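Local coordinates for sensor protein CzcS (Pseudomonas aeruginosa, PDB 5GPO) that probably acts as the zinc-responsive membrane histidine kinase of a two-component system, and is represented here by its sensor domain, at residues Ala110-Lys115 / Val120-Ser125. Sequence-based numbering, arbitrary orientation.
Sequences ASMRMK and VQVLLS
S111 and Q121 face each other as a non-hydrogen-bonded antiparallel pair, with CA atoms 4.5 Å apart. S111 OG donates to Q121 OE1 at a very short 2.5 Å. The Q121 chain folds back at chi2 (-81°), which carries its amide across to the neighbouring strand. On the same face Q121 also packs on L85 of helix 75-86.

M112 and the two valines V120 and V122 occupy the other face. M112 is extended beyond CG (chi3 -172°). The straight chain carries SD and CE back toward the A110-V122 pair, two pairs along. There both touch V122 CG2, with M112 SD at 3.7 Å from it. M114, beyond the strand end, comes at V120 from another side. It crosses that valine at about a right angle and sets SD 3.7 Å from V120 CG1. V120 CG1 thus meets M114, and V120 CG2 lies against both M112 CB and M114 CG. M114 also packs on L24 of the second subunit, and A110 on L17 of that subunit.

Two hydrogen-bonded pairs flank S111-Q121. M112 N reaches V120 O at 2.8 Å with a nearly straight N-H...O angle of 171°, and V120 N returns to M112 O. A110 and V122 exchange a second, less straight pair of backbone bonds. This is an antiparallel beta hairpin of strands 104-113 and 119-127, within the five-stranded sheet of the sensor domain.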
loop_
_atom_site.group_PDB
_atom_site.type_symbol
_atom_site.label_atom_id
_atom_site.label_comp_id
_atom_site.label_asym_id
_atom_site.label_seq_id
_atom_site.Cartn_x
_atom_site.Cartn_y
_atom_site.Cartn_z
ATOM N N ALA B 110 10.024 9.357 -13.837
ATOM C CA ALA B 110 9.712 10.484 -14.703
ATOM C C ALA B 110 9.898 11.792 -13.949
ATOM O O ALA B 110 9.811 11.855 -12.718
ATOM C CB ALA B 110 8.286 10.388 -15.268
ATOM N N SER B 111 10.156 12.846 -14.714
ATOM C CA SER B 111 10.181 14.190 -14.164
ATOM C C SER B 111 8.765 14.744 -14.156
ATOM O O SER B 111 7.978 14.484 -15.076
ATOM C CB SER B 111 11.107 15.107 -14.967
ATOM O OG SER B 111 12.415 14.572 -15.079
ATOM N N MET B 112 8.433 15.471 -13.090
ATOM C CA MET B 112 7.127 16.099 -12.936
ATOM C C MET B 112 7.325 17.500 -12.391
ATOM O O MET B 112 8.420 17.873 -11.963
ATOM C CB MET B 112 6.209 15.295 -12.006
ATOM C CG MET B 112 5.938 13.925 -12.543
ATOM S SD MET B 112 4.753 12.987 -11.592
ATOM C CE MET B 112 4.954 11.409 -12.432
ATOM N N ARG B 113 6.254 18.286 -12.420
ATOM C CA ARG B 113 6.227 19.560 -11.717
ATOM C C ARG B 113 5.024 19.553 -10.793
ATOM O O ARG B 113 3.882 19.476 -11.260
ATOM C CB ARG B 113 6.162 20.752 -12.671
ATOM C CG ARG B 113 6.235 22.090 -11.931
ATOM C CD ARG B 113 6.537 23.225 -12.889
ATOM N NE ARG B 113 7.762 22.975 -13.647
ATOM C CZ ARG B 113 8.981 23.343 -13.259
ATOM N NH1 ARG B 113 9.155 23.990 -12.116
ATOM N NH2 ARG B 113 10.029 23.064 -14.023
ATOM N N MET B 114 5.289 19.620 -9.494
ATOM C CA MET B 114 4.233 19.676 -8.505
ATOM C C MET B 114 3.429 20.960 -8.674
ATOM O O MET B 114 3.894 21.944 -9.258
ATOM C CB MET B 114 4.823 19.579 -7.102
ATOM C CG MET B 114 5.535 18.261 -6.851
ATOM S SD MET B 114 6.008 18.063 -5.139
ATOM C CE MET B 114 4.428 18.305 -4.313
ATOM N N LYS B 115 2.195 20.934 -8.162
ATOM C CA LYS B 115 1.295 22.059 -8.385
ATOM C C LYS B 115 1.851 23.344 -7.788
ATOM O O LYS B 115 1.640 24.426 -8.347
ATOM C CB LYS B 115 -0.090 21.756 -7.809
ATOM C CG LYS B 115 -1.170 22.704 -8.323
ATOM C CD LYS B 115 -2.419 22.660 -7.463
ATOM C CE LYS B 115 -3.229 21.399 -7.696
ATOM N NZ LYS B 115 -4.389 21.318 -6.748
ATOM N N VAL B 120 10.210 17.913 -9.663
ATOM C CA VAL B 120 10.530 16.697 -8.928
ATOM C C VAL B 120 10.843 15.564 -9.893
ATOM O O VAL B 120 10.386 15.541 -11.045
ATOM C CB VAL B 120 9.404 16.268 -7.946
ATOM C CG1 VAL B 120 9.217 17.310 -6.827
ATOM C CG2 VAL B 120 8.070 15.944 -8.684
ATOM N N GLN B 121 11.647 14.621 -9.414
ATOM C CA GLN B 121 11.874 13.348 -10.080
ATOM C C GLN B 121 11.174 12.272 -9.263
ATOM O O GLN B 121 11.330 12.227 -8.038
ATOM C CB GLN B 121 13.364 13.017 -10.205
ATOM C CG GLN B 121 14.237 14.105 -10.836
ATOM C CD GLN B 121 14.178 14.115 -12.353
ATOM O OE1 GLN B 121 13.238 13.604 -12.955
ATOM N NE2 GLN B 121 15.197 14.697 -12.980
ATOM N N VAL B 122 10.412 11.416 -9.939
ATOM C CA VAL B 122 9.520 10.454 -9.296
ATOM C C VAL B 122 10.027 9.066 -9.637
ATOM O O VAL B 122 10.134 8.713 -10.817
ATOM C CB VAL B 122 8.064 10.624 -9.756
ATOM C CG1 VAL B 122 7.170 9.513 -9.131
ATOM C CG2 VAL B 122 7.544 12.022 -9.389
ATOM N N LEU B 123 10.326 8.281 -8.612
ATOM C CA LEU B 123 10.873 6.938 -8.769
ATOM C C LEU B 123 9.887 5.953 -8.151
ATOM O O LEU B 123 9.769 5.877 -6.922
ATOM C CB LEU B 123 12.248 6.832 -8.110
ATOM C CG LEU B 123 13.299 7.846 -8.560
ATOM C CD1 LEU B 123 14.621 7.685 -7.787
ATOM C CD2 LEU B 123 13.576 7.727 -10.040
ATOM N N LEU B 124 9.183 5.199 -8.992
ATOM C CA LEU B 124 8.187 4.240 -8.536
ATOM C C LEU B 124 8.685 2.821 -8.784
ATOM O O LEU B 124 9.014 2.452 -9.921
ATOM C CB LEU B 124 6.848 4.482 -9.238
ATOM C CG LEU B 124 5.678 3.537 -8.957
ATOM C CD1 LEU B 124 5.231 3.585 -7.497
ATOM C CD2 LEU B 124 4.517 3.931 -9.886
ATOM N N SER B 125 8.719 2.021 -7.725
ATOM C CA SER B 125 9.303 0.690 -7.790
ATOM C C SER B 125 8.280 -0.341 -7.347
ATOM O O SER B 125 7.423 -0.072 -6.500
ATOM C CB SER B 125 10.560 0.590 -6.927
ATOM O OG SER B 125 11.610 1.376 -7.456
#